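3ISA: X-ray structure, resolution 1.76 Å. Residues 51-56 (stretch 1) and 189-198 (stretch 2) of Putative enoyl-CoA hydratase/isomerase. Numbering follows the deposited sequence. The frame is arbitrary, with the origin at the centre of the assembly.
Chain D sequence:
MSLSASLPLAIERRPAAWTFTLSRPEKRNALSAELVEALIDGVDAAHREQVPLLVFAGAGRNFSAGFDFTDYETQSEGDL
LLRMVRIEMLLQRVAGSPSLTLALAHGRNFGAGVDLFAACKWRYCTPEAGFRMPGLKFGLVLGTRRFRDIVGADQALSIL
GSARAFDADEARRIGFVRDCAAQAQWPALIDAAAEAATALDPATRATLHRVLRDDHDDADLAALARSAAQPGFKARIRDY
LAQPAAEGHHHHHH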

# COMPACT_ATOMS: atom_id res chain seq x y z
N VAL D 51 28.01 -2.91 14.37
CA VAL D 51 28.00 -2.80 15.82
C VAL D 51 26.65 -3.30 16.37
O VAL D 51 25.58 -2.85 15.93
CB VAL D 51 28.29 -1.34 16.28
CG1 VAL D 51 28.31 -1.24 17.80
CG2 VAL D 51 29.62 -0.83 15.67
N PRO D 52 26.69 -4.26 17.31
CA PRO D 52 25.44 -4.85 17.81
C PRO D 52 24.51 -3.87 18.52
O PRO D 52 23.28 -3.88 18.29
CB PRO D 52 25.92 -5.94 18.77
CG PRO D 52 27.33 -6.27 18.30
CD PRO D 52 27.88 -4.91 17.90
N LEU D 53 25.10 -3.01 19.36
CA LEU D 53 24.33 -2.07 20.17
C LEU D 53 24.84 -0.63 20.03
O LEU D 53 26.05 -0.37 20.20
CB LEU D 53 24.38 -2.48 21.64
CG LEU D 53 23.74 -1.50 22.63
CD1 LEU D 53 22.20 -1.50 22.51
CD2 LEU D 53 24.15 -1.82 24.07
N LEU D 54 23.94 0.29 19.73
CA LEU D 54 24.24 1.72 19.81
C LEU D 54 23.57 2.29 21.04
O LEU D 54 22.34 2.16 21.21
CB LEU D 54 23.72 2.47 18.58
CG LEU D 54 24.03 1.84 17.22
CD1 LEU D 54 23.54 2.74 16.06
CD2 LEU D 54 25.51 1.52 17.09
N VAL D 55 24.38 2.93 21.88
CA VAL D 55 23.87 3.60 23.08
C VAL D 55 23.92 5.12 22.90
O VAL D 55 24.93 5.68 22.45
CB VAL D 55 24.67 3.18 24.36
CG1 VAL D 55 24.15 3.92 25.60
CG2 VAL D 55 24.64 1.67 24.55
N PHE D 56 22.81 5.79 23.22
CA PHE D 56 22.73 7.25 23.17
C PHE D 56 22.51 7.87 24.55
O PHE D 56 21.56 7.53 25.26
CB PHE D 56 21.63 7.70 22.22
CG PHE D 56 21.88 7.30 20.79
CD1 PHE D 56 22.54 8.19 19.92
CD2 PHE D 56 21.48 6.05 20.30
CE1 PHE D 56 22.79 7.84 18.61
CE2 PHE D 56 21.73 5.68 18.97
CZ PHE D 56 22.38 6.59 18.13
N LEU D 189 22.02 -1.78 32.66
CA LEU D 189 21.08 -1.76 31.52
C LEU D 189 21.82 -1.88 30.19
O LEU D 189 21.35 -2.56 29.27
CB LEU D 189 20.22 -0.50 31.55
CG LEU D 189 19.17 -0.37 32.66
CD1 LEU D 189 18.51 1.01 32.58
CD2 LEU D 189 18.14 -1.49 32.61
N ILE D 190 22.98 -1.24 30.11
CA ILE D 190 23.80 -1.31 28.90
C ILE D 190 24.31 -2.73 28.68
O ILE D 190 24.21 -3.28 27.56
CB ILE D 190 24.97 -0.29 28.94
CG1 ILE D 190 24.40 1.13 28.89
CG2 ILE D 190 25.95 -0.53 27.76
CD1 ILE D 190 25.41 2.24 29.20
N ASP D 191 24.81 -3.35 29.75
CA ASP D 191 25.25 -4.74 29.69
C ASP D 191 24.12 -5.67 29.25
O ASP D 191 24.35 -6.56 28.42
CB ASP D 191 25.82 -5.19 31.05
CG ASP D 191 27.20 -4.57 31.36
OD1 ASP D 191 27.88 -4.05 30.45
OD2 ASP D 191 27.60 -4.60 32.55
N ALA D 192 22.92 -5.47 29.79
CA ALA D 192 21.76 -6.29 29.42
C ALA D 192 21.40 -6.10 27.94
O ALA D 192 21.11 -7.08 27.23
CB ALA D 192 20.56 -5.98 30.31
N ALA D 193 21.41 -4.84 27.50
CA ALA D 193 21.18 -4.49 26.09
C ALA D 193 22.24 -5.11 25.18
O ALA D 193 21.90 -5.65 24.13
CB ALA D 193 21.11 -2.98 25.91
N ALA D 194 23.50 -5.07 25.61
CA ALA D 194 24.60 -5.67 24.84
C ALA D 194 24.42 -7.19 24.66
O ALA D 194 24.58 -7.71 23.56
CB ALA D 194 25.95 -5.34 25.50
N GLU D 195 24.02 -7.87 25.73
CA GLU D 195 23.70 -9.29 25.71
C GLU D 195 22.54 -9.63 24.76
O GLU D 195 22.63 -10.57 23.96
CB GLU D 195 23.38 -9.77 27.13
CG GLU D 195 23.45 -11.28 27.31
CD GLU D 195 23.04 -11.73 28.71
OE1 GLU D 195 23.38 -11.03 29.69
OE2 GLU D 195 22.40 -12.80 28.82
N ALA D 196 21.46 -8.84 24.83
CA ALA D 196 20.30 -9.02 23.93
C ALA D 196 20.68 -8.77 22.47
O ALA D 196 20.28 -9.53 21.59
CB ALA D 196 19.17 -8.08 24.34
N ALA D 197 21.48 -7.73 22.22
CA ALA D 197 21.89 -7.35 20.86
C ALA D 197 22.69 -8.46 20.21
O ALA D 197 22.43 -8.83 19.06
CB ALA D 197 22.69 -6.05 20.88
N THR D 198 23.61 -9.05 20.97
CA THR D 198 24.49 -10.10 20.45
C THR D 198 23.90 -11.50 20.49
O THR D 198 24.57 -12.46 20.11
CB THR D 198 25.84 -10.13 21.20
OG1 THR D 198 25.60 -10.33 22.60
CG2 THR D 198 26.60 -8.81 21.01

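Residues 53-56, part of a longer strand, lie against residues 189-197, the last part of a helix. The two run nearly antiparallel, with 154° between their N-to-C directions. Their axes approach to 8.8 Å. The backbones are closer near the start of stretch 1, where the CA atoms of Pro 52 and Ala 197 are 5.3 Å apart. They are wider at the CA atoms of Val 55 and Ile 190, 7.6 Å. Ala 197 faces Pro 52 at the narrow end, and the longer Ile 190 helps fill the wide one.

No hydrogen bond crosses between the stretches. The contact is apolar packing and buries 302 Å² in all. Within the helix, i to i+4 bonds run along the backbone, such as Ala 194 N to Ile 190 O at 2.7 Å.

The strand alternates. Leu 53 and Val 55 point toward the helix, while Leu 54 and Phe 56 are out of its reach. Leu 53 has the largest covered area of the residues here. Its chi1 is t (173°) and its chi2 is p (72°). This conformation lays CD2 on the helix surface. Leu 53 CD2 is 3.7 Å from Ala 193 CB, 4.2 Å from Ala 194 CB and 4.3 Å from Ile 190 CG2. Leu 53 CD2 also sits 3.8 Å from Ile 190 O, an ordinary van der Waals contact. Ala 193 and Ala 194 offer only methyls, and Leu 53 CD2 lies close to the helix backbone, 3.7 Å from Ala 194 N.

Val 55 is t at chi1 (178°). Val 55 CG2 meets CG2 of Ile 190 at 4.1 Å, a methyl-to-methyl contact. The CA-to-CB bond of Ile 190 points sideways, yet with chi1 m (-66°) the CG2 branch reaches both Val 55 and Leu 53. Its chi2 is t (169°), so the chain to CD1 is extended.

Ala 197 points toward the strand and has no chi angle to adjust. Ala 197 CB lies 3.9 Å from Pro 52 CB, 4.0 Å from Leu 53 CB and 3.4 Å from Pro 52 O. The short side chain suits the close backbone approach here.

Thr 198 is p at chi1 (58°). In this rotamer Thr 198 OG1 turns back to donate a hydrogen bond to Ala 194 O, 3.0 Å away. Ala 194 O also accepts from Thr 198 N at 3.1 Å. The same rotamer places Thr 198 CG2 3.7 Å from Pro 52 CB.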